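Local coordinates for glucose-6-phosphate 1-dehydrogenase (PDB 4LGV), which probably catalyses the oxidation of glucose 6-phosphate to 6-phosphogluconolactone, the first step of the pentose phosphate pathway, at residues G196-E202 against F405-G410; L262-E266 against W328-G332; H345-E349 against I378-P382. One frame throughout, in Å; residues are numbered along the deposited sequence.

Contact 1 of 3, residues G196-E202 against F405-G410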
loop_
_atom_site.group_PDB
_atom_site.type_symbol
_atom_site.label_atom_id
_atom_site.label_comp_id
_atom_site.label_asym_id
_atom_site.label_seq_id
_atom_site.Cartn_x
_atom_site.Cartn_y
_atom_site.Cartn_z
ATOM N N GLY A 196 -1.785 25.847 24.591
ATOM C CA GLY A 196 -1.322 25.209 25.815
ATOM C C GLY A 196 -2.022 23.934 26.138
ATOM O O GLY A 196 -1.531 23.179 26.963
ATOM N N LYS A 197 -3.171 23.673 25.503
ATOM C CA LYS A 197 -3.904 22.421 25.682
ATOM C C LYS A 197 -3.459 21.337 24.737
ATOM O O LYS A 197 -3.948 20.215 24.809
ATOM C CB LYS A 197 -5.403 22.640 25.415
ATOM C CG LYS A 197 -6.090 23.560 26.396
ATOM C CD LYS A 197 -7.554 23.850 26.006
ATOM C CE LYS A 197 -8.336 24.466 27.165
ATOM N NZ LYS A 197 -8.526 23.428 28.238
ATOM N N GLN A 198 -2.631 21.668 23.775
ATOM C CA GLN A 198 -2.340 20.722 22.737
ATOM C C GLN A 198 -1.291 19.711 23.178
ATOM O O GLN A 198 -0.201 20.089 23.613
ATOM C CB GLN A 198 -1.878 21.444 21.483
ATOM C CG GLN A 198 -3.063 22.026 20.743
ATOM C CD GLN A 198 -2.711 22.602 19.390
ATOM O OE1 GLN A 198 -1.821 22.111 18.723
ATOM N NE2 GLN A 198 -3.470 23.622 18.952
ATOM N N PRO A 199 -1.604 18.418 23.029
ATOM C CA PRO A 199 -0.668 17.375 23.363
ATOM C C PRO A 199 0.267 17.111 22.198
ATOM O O PRO A 199 0.170 16.047 21.546
ATOM C CB PRO A 199 -1.595 16.180 23.638
ATOM C CG PRO A 199 -2.762 16.375 22.749
ATOM C CD PRO A 199 -2.902 17.870 22.604
ATOM N N VAL A 200 1.149 18.078 21.939
ATOM C CA VAL A 200 2.012 18.107 20.764
ATOM C C VAL A 200 2.944 16.881 20.702
ATOM O O VAL A 200 3.007 16.191 19.678
ATOM C CB VAL A 200 2.814 19.423 20.694
ATOM C CG1 VAL A 200 3.813 19.421 19.544
ATOM C CG2 VAL A 200 1.878 20.609 20.488
ATOM N N GLU A 201 3.657 16.600 21.782
ATOM C CA GLU A 201 4.598 15.484 21.775
ATOM C C GLU A 201 3.883 14.172 21.748
ATOM O O GLU A 201 4.308 13.241 21.044
ATOM C CB GLU A 201 5.531 15.502 22.976
ATOM C CG GLU A 201 6.647 16.529 22.870
ATOM C CD GLU A 201 7.497 16.615 24.149
ATOM O OE1 GLU A 201 7.492 15.653 24.985
ATOM O OE2 GLU A 201 8.165 17.661 24.313
ATOM N N GLU A 202 2.767 14.089 22.474
ATOM C CA GLU A 202 2.078 12.819 22.673
ATOM C C GLU A 202 1.306 12.390 21.456
ATOM O O GLU A 202 1.206 11.237 21.138
ATOM C CB GLU A 202 1.157 12.907 23.888
ATOM C CG GLU A 202 1.889 13.279 25.182
ATOM C CD GLU A 202 1.944 14.789 25.485
ATOM O OE1 GLU A 202 1.699 15.619 24.591
ATOM O OE2 GLU A 202 2.170 15.157 26.656
ATOM N N PHE A 405 -3.834 9.067 26.588
ATOM C CA PHE A 405 -2.469 9.513 26.327
ATOM C C PHE A 405 -2.356 10.938 26.828
ATOM O O PHE A 405 -3.339 11.602 27.036
ATOM C CB PHE A 405 -2.067 9.399 24.834
ATOM C CG PHE A 405 -2.775 10.350 23.919
ATOM C CD1 PHE A 405 -2.273 11.595 23.669
ATOM C CD2 PHE A 405 -3.863 9.945 23.218
ATOM C CE1 PHE A 405 -2.892 12.451 22.776
ATOM C CE2 PHE A 405 -4.514 10.807 22.344
ATOM C CZ PHE A 405 -4.022 12.072 22.139
ATOM N N ALA A 406 -1.137 11.398 27.001
ATOM C CA ALA A 406 -0.829 12.721 27.540
ATOM C C ALA A 406 -1.485 12.902 28.919
ATOM O O ALA A 406 -1.580 11.923 29.689
ATOM C CB ALA A 406 -1.207 13.829 26.544
ATOM N N VAL A 407 -1.890 14.131 29.250
ATOM C CA VAL A 407 -2.445 14.461 30.582
ATOM C C VAL A 407 -3.562 15.492 30.419
ATOM O O VAL A 407 -3.591 16.262 29.438
ATOM C CB VAL A 407 -1.372 15.041 31.573
ATOM C CG1 VAL A 407 -0.273 14.014 31.864
ATOM C CG2 VAL A 407 -0.754 16.351 31.030
ATOM N N ASP A 408 -4.455 15.527 31.403
ATOM C CA ASP A 408 -5.601 16.374 31.353
ATOM C C ASP A 408 -5.207 17.855 31.612
ATOM O O ASP A 408 -4.648 18.205 32.668
ATOM C CB ASP A 408 -6.651 15.922 32.355
ATOM C CG ASP A 408 -7.902 16.799 32.299
ATOM O OD1 ASP A 408 -8.204 17.398 31.245
ATOM O OD2 ASP A 408 -8.589 16.883 33.309
ATOM N N LEU A 409 -5.491 18.682 30.612
ATOM C CA LEU A 409 -5.266 20.129 30.644
ATOM C C LEU A 409 -6.610 20.870 30.471
ATOM O O LEU A 409 -6.655 21.952 29.894
ATOM C CB LEU A 409 -4.258 20.556 29.514
ATOM C CG LEU A 409 -2.842 19.953 29.610
ATOM C CD1 LEU A 409 -1.984 20.233 28.347
ATOM C CD2 LEU A 409 -2.094 20.407 30.885
ATOM N N GLY A 410 -7.703 20.279 30.969
ATOM C CA GLY A 410 -9.034 20.873 30.855
ATOM C C GLY A 410 -9.193 22.171 31.627
ATOM O O GLY A 410 -9.691 23.171 31.070
#
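Lys197 reaches across to the backbone of 405-410 and hydrogen-bonds two carbonyls in succession. Its NZ donates to Leu409 O at 2.9 Å and to Gly410 O at 3.1 Å. The chain leaves CA beside the backbone N, runs extended and bends at its last torsion (chi4 -69°), which brings NZ within bonding distance of both oxygens. NZ is tilted from the Leu409 carbonyl plane and stands above that of Gly410. A salt bridge to Asp379 OD2 gives NZ a further partner.

The turn that offers these carbonyls is held from within. Asp408 OD1 accepts Gly410 N at 2.9 Å, forming an Asx turn.

One van der Waals contact sets a methyl against a carbonyl: Leu409 CD1 lies 3.3 Å from Gly196 O. The other contacts are apolar. Pro199, at the N-cap of helix 200-209, meets the Phe405 ring at its edge, with CG 3.9 Å from CE1. Glu202 CB lies at the same ring's edge, 3.7 Å from CD1. A bend at chi2 (92°) lays the carboxylate end of Glu202 against Ala406; Glu202 CG sits 3.4 Å from Ala406 CB.

Gly196 and Lys197 belong to a stretch that resembles the family's signature motif, which lines the glucose 6-phosphate site in relatives; a similar role here is probable. The chemistry implies that two carbonyls and one carboxylate together hold Lys197 NZ, while apolar atoms of Pro199 and Glu202 pack the start of helix 200-209 against Phe405 and Ala406.

Contact 2 of 3, residues L262-E266 against W328-G332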
loop_
_atom_site.group_PDB
_atom_site.type_symbol
_atom_site.label_atom_id
_atom_site.label_comp_id
_atom_site.label_asym_id
_atom_site.label_seq_id
_atom_site.Cartn_x
_atom_site.Cartn_y
_atom_site.Cartn_z
ATOM N N LEU A 262 -1.067 19.156 13.120
ATOM C CA LEU A 262 -0.405 18.110 13.887
ATOM C C LEU A 262 -0.898 16.739 13.437
ATOM O O LEU A 262 -0.140 15.787 13.403
ATOM C CB LEU A 262 -0.686 18.270 15.366
ATOM C CG LEU A 262 0.066 19.373 16.049
ATOM C CD1 LEU A 262 -0.348 19.501 17.513
ATOM C CD2 LEU A 262 1.566 19.168 16.001
ATOM N N VAL A 263 -2.195 16.647 13.152
ATOM C CA VAL A 263 -2.823 15.397 12.772
ATOM C C VAL A 263 -2.395 15.015 11.367
ATOM O O VAL A 263 -2.252 13.844 11.076
ATOM C CB VAL A 263 -4.374 15.529 12.831
ATOM C CG1 VAL A 263 -5.050 14.363 12.150
ATOM C CG2 VAL A 263 -4.825 15.561 14.281
ATOM N N ALA A 264 -2.194 16.011 10.515
ATOM C CA ALA A 264 -2.008 15.785 9.072
ATOM C C ALA A 264 -0.578 15.857 8.544
ATOM O O ALA A 264 -0.287 15.352 7.454
ATOM C CB ALA A 264 -2.839 16.748 8.332
ATOM N N MET A 265 0.329 16.452 9.303
ATOM C CA MET A 265 1.696 16.697 8.808
ATOM C C MET A 265 2.486 15.432 8.575
ATOM O O MET A 265 2.246 14.389 9.219
ATOM C CB MET A 265 2.484 17.558 9.779
ATOM C CG MET A 265 2.696 16.936 11.136
ATOM S SD MET A 265 3.474 18.019 12.334
ATOM C CE MET A 265 3.685 16.831 13.656
ATOM N N GLU A 266 3.459 15.573 7.669
ATOM C CA GLU A 266 4.520 14.607 7.509
ATOM C C GLU A 266 5.406 14.636 8.770
ATOM O O GLU A 266 5.494 15.650 9.458
ATOM C CB GLU A 266 5.371 14.918 6.269
ATOM C CG GLU A 266 4.568 14.952 4.994
ATOM C CD GLU A 266 3.872 13.642 4.674
ATOM O OE1 GLU A 266 4.510 12.567 4.828
ATOM O OE2 GLU A 266 2.704 13.664 4.219
ATOM N N TRP A 328 -0.309 14.599 -1.415
ATOM C CA TRP A 328 -0.301 13.150 -1.646
ATOM C C TRP A 328 -0.977 12.359 -0.528
ATOM O O TRP A 328 -1.506 11.291 -0.766
ATOM C CB TRP A 328 1.107 12.628 -1.827
ATOM C CG TRP A 328 1.732 12.961 -3.145
ATOM C CD1 TRP A 328 1.215 13.737 -4.122
ATOM C CD2 TRP A 328 3.040 12.555 -3.607
ATOM N NE1 TRP A 328 2.102 13.838 -5.165
ATOM C CE2 TRP A 328 3.222 13.105 -4.874
ATOM C CE3 TRP A 328 4.044 11.760 -3.076
ATOM C CZ2 TRP A 328 4.392 12.903 -5.623
ATOM C CZ3 TRP A 328 5.219 11.562 -3.807
ATOM C CH2 TRP A 328 5.385 12.127 -5.057
ATOM N N ARG A 329 -0.924 12.867 0.708
ATOM C CA ARG A 329 -1.437 12.106 1.858
ATOM C C ARG A 329 -2.943 12.281 2.014
ATOM O O ARG A 329 -3.627 11.328 2.373
ATOM C CB ARG A 329 -0.760 12.529 3.124
ATOM C CG ARG A 329 -1.124 11.667 4.333
ATOM C CD ARG A 329 -0.332 12.054 5.583
ATOM N NE ARG A 329 1.053 11.685 5.399
ATOM C CZ ARG A 329 1.537 10.484 5.634
ATOM N NH1 ARG A 329 0.760 9.479 6.064
ATOM N NH2 ARG A 329 2.808 10.251 5.409
ATOM N N TRP A 330 -3.461 13.458 1.684
ATOM C CA TRP A 330 -4.839 13.799 2.032
ATOM C C TRP A 330 -5.779 14.251 0.863
ATOM O O TRP A 330 -6.945 14.518 1.114
ATOM C CB TRP A 330 -4.848 14.885 3.116
ATOM C CG TRP A 330 -4.111 14.482 4.369
ATOM C CD1 TRP A 330 -2.944 15.010 4.841
ATOM C CD2 TRP A 330 -4.508 13.484 5.331
ATOM N NE1 TRP A 330 -2.595 14.404 6.019
ATOM C CE2 TRP A 330 -3.552 13.482 6.347
ATOM C CE3 TRP A 330 -5.587 12.594 5.412
ATOM C CZ2 TRP A 330 -3.605 12.606 7.408
ATOM C CZ3 TRP A 330 -5.664 11.729 6.486
ATOM C CH2 TRP A 330 -4.673 11.744 7.480
ATOM N N ALA A 331 -5.306 14.290 -0.358
ATOM C CA ALA A 331 -6.142 14.831 -1.462
ATOM C C ALA A 331 -7.469 14.087 -1.508
ATOM O O ALA A 331 -7.493 12.851 -1.411
ATOM C CB ALA A 331 -5.446 14.724 -2.801
ATOM N N GLY A 332 -8.548 14.845 -1.686
ATOM C CA GLY A 332 -9.891 14.268 -1.821
ATOM C C GLY A 332 -10.581 13.914 -0.489
ATOM O O GLY A 332 -11.742 13.440 -0.501
#
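The Trp330 indole points its edge at the last turn of helix 246-264. NE1 donates to Ala264 O at 2.9 Å, and the N-H...O angle of 168° is nearly straight. The oxygen lies in the ring plane, and NE1 lies in the carbonyl plane, on a lone pair. The same nitrogen is packed against the Ala264 methyl, with CB 3.3 Å away.

Arg329 CG lies over one face of the indole, 3.5 Å above the plane and offset toward the rim. Helix 246-264 ends at Ala264. The indole bond therefore joins the C-terminal end of this helix to the loop between strands 318-323 and 335-340 of the large mixed sheet.

Beyond the helix end, Glu266 and Arg329 approach from opposite directions and form a side-on salt bridge. Arg329 NE bonds to Glu266 OE2 at 2.8 Å, and NH2 bonds to OE1 at 2.9 Å. Both oxygens lie close to the guanidinium plane, but the carboxylate is turned 37° from it. OE1 is met on its syn side, OE2 from above the carboxylate plane. The bend of Arg329 at chi3 (-69°) turns this NE edge to the acid. The remaining nitrogen, NH1, bonds to Trp217 O.

Contact 3 of 3, residues H345-E349 against I378-P382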
loop_
_atom_site.group_PDB
_atom_site.type_symbol
_atom_site.label_atom_id
_atom_site.label_comp_id
_atom_site.label_asym_id
_atom_site.label_seq_id
_atom_site.Cartn_x
_atom_site.Cartn_y
_atom_site.Cartn_z
ATOM N N HIS A 345 -21.569 20.038 25.466
ATOM C CA HIS A 345 -20.458 19.517 26.255
ATOM C C HIS A 345 -19.176 20.300 26.038
ATOM O O HIS A 345 -19.065 21.072 25.093
ATOM C CB HIS A 345 -20.188 18.068 25.884
ATOM C CG HIS A 345 -21.396 17.187 25.959
ATOM N ND1 HIS A 345 -21.972 16.806 27.154
ATOM C CD2 HIS A 345 -22.124 16.595 24.981
ATOM C CE1 HIS A 345 -23.009 16.024 26.908
ATOM N NE2 HIS A 345 -23.118 15.875 25.598
ATOM N N LYS A 346 -18.207 20.076 26.927
ATOM C CA LYS A 346 -16.861 20.590 26.741
ATOM C C LYS A 346 -15.959 19.490 26.182
ATOM O O LYS A 346 -15.575 18.585 26.910
ATOM C CB LYS A 346 -16.296 21.116 28.058
ATOM C CG LYS A 346 -14.934 21.753 27.914
ATOM C CD LYS A 346 -14.326 22.028 29.273
ATOM C CE LYS A 346 -12.887 22.483 29.153
ATOM N NZ LYS A 346 -12.428 23.125 30.411
ATOM N N VAL A 347 -15.645 19.557 24.888
ATOM C CA VAL A 347 -14.819 18.505 24.253
ATOM C C VAL A 347 -14.275 18.995 22.952
ATOM O O VAL A 347 -14.951 19.709 22.215
ATOM C CB VAL A 347 -15.635 17.199 24.045
ATOM C CG1 VAL A 347 -16.855 17.445 23.159
ATOM C CG2 VAL A 347 -14.784 16.099 23.504
ATOM N N THR A 348 -13.028 18.621 22.691
ATOM C CA THR A 348 -12.378 18.855 21.401
ATOM C C THR A 348 -11.936 17.526 20.871
ATOM O O THR A 348 -11.192 16.789 21.544
ATOM C CB THR A 348 -11.163 19.780 21.526
ATOM O OG1 THR A 348 -11.615 21.042 22.035
ATOM C CG2 THR A 348 -10.521 20.018 20.194
ATOM N N GLU A 349 -12.385 17.216 19.668
ATOM C CA GLU A 349 -12.223 15.890 19.089
ATOM C C GLU A 349 -11.821 15.987 17.615
ATOM O O GLU A 349 -12.233 16.885 16.900
ATOM C CB GLU A 349 -13.595 15.171 19.193
ATOM C CG GLU A 349 -13.781 13.940 18.349
ATOM C CD GLU A 349 -15.164 13.342 18.443
ATOM O OE1 GLU A 349 -16.003 13.568 17.510
ATOM O OE2 GLU A 349 -15.403 12.621 19.421
ATOM N N ILE A 378 -8.742 15.586 22.098
ATOM C CA ILE A 378 -7.626 16.506 22.309
ATOM C C ILE A 378 -7.761 17.101 23.699
ATOM O O ILE A 378 -6.774 17.328 24.368
ATOM C CB ILE A 378 -7.672 17.667 21.275
ATOM C CG1 ILE A 378 -7.626 17.132 19.845
ATOM C CG2 ILE A 378 -6.548 18.664 21.476
ATOM C CD1 ILE A 378 -6.514 16.159 19.576
ATOM N N ASP A 379 -8.999 17.356 24.121
ATOM C CA ASP A 379 -9.289 18.038 25.384
ATOM C C ASP A 379 -10.774 17.833 25.718
ATOM O O ASP A 379 -11.608 17.729 24.811
ATOM C CB ASP A 379 -8.999 19.542 25.243
ATOM C CG ASP A 379 -9.191 20.315 26.532
ATOM O OD1 ASP A 379 -8.415 20.077 27.494
ATOM O OD2 ASP A 379 -10.131 21.152 26.595
ATOM N N PRO A 380 -11.100 17.676 27.002
ATOM C CA PRO A 380 -10.194 17.401 28.081
ATOM C C PRO A 380 -9.829 15.961 28.087
ATOM O O PRO A 380 -10.345 15.184 27.287
ATOM C CB PRO A 380 -11.025 17.723 29.353
ATOM C CG PRO A 380 -12.465 17.477 28.972
ATOM C CD PRO A 380 -12.519 17.674 27.445
ATOM N N ASP A 381 -8.933 15.595 29.006
ATOM C CA ASP A 381 -8.654 14.197 29.301
ATOM C C ASP A 381 -8.323 13.456 28.015
ATOM O O ASP A 381 -9.047 12.557 27.570
ATOM C CB ASP A 381 -9.842 13.574 30.025
ATOM C CG ASP A 381 -9.558 12.200 30.523
ATOM O OD1 ASP A 381 -8.378 11.766 30.492
ATOM O OD2 ASP A 381 -10.527 11.523 30.939
ATOM N N PRO A 382 -7.212 13.840 27.402
ATOM C CA PRO A 382 -6.881 13.355 26.067
ATOM C C PRO A 382 -6.831 11.830 25.971
ATOM O O PRO A 382 -6.422 11.132 26.904
ATOM C CB PRO A 382 -5.521 13.990 25.782
ATOM C CG PRO A 382 -5.348 15.075 26.790
ATOM C CD PRO A 382 -6.176 14.705 27.967
#
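A classic beta bulge joins strands 347-354 and 373-379, where Ile378 and Asp379 both face Thr348. Thr348 N donates to Asp379 O at 2.7 Å. In return, Thr348 O accepts Ile378 N at 2.8 Å and, weakly, Asp379 N at 3.4 Å. One carbonyl thus serves the two bulged residues. Val347 CA adds a C-H...O contact to Asp379 O, 3.4 Å away.

The strands are antiparallel neighbours in the large mixed sheet, and the bulge sits where 373-379 ends. Directly after it the chain passes through a cis peptide into Pro380. The proline ring turns its CD to Lys346 O, at 3.2 Å.

Thr348 and Asp379 carry their side chains on the same face of the sheet. The Thr348 methyl CG2, anti to the backbone N, is brought against Ile378 CB at 3.8 Å. Lys346 runs fully extended past the Asp379 carboxylate. Its CE comes within 4.0 Å of Asp379 OD2, but NZ is not in contact with that oxygen. NZ continues to Gly410 O, to which it is hydrogen-bonded, while Asp379 OD2 has its charged partner in Lys197.

Along the chain, contact 1 spans the other two: contacts 2 and 3 both close between its segments, contact 2 first. Contacts 1 and 3 are close, with centres about 10 Å apart, and they touch through Gly410 with Lys346 and Asp408 with Asp381. The centre of contact 2 is about 21 Å from that of contact 1 and about 22 Å from that of contact 3. It meets contact 1 where Leu262 packs on Gln198 and Val200. Contact 3 belongs to the large mixed sheet. Contact 1 joins the chain that follows strand 188-191, at the edge of the parallel sheet, to the loop after strand 395-404 of the mixed sheet. It thus links the regions of the two sheets.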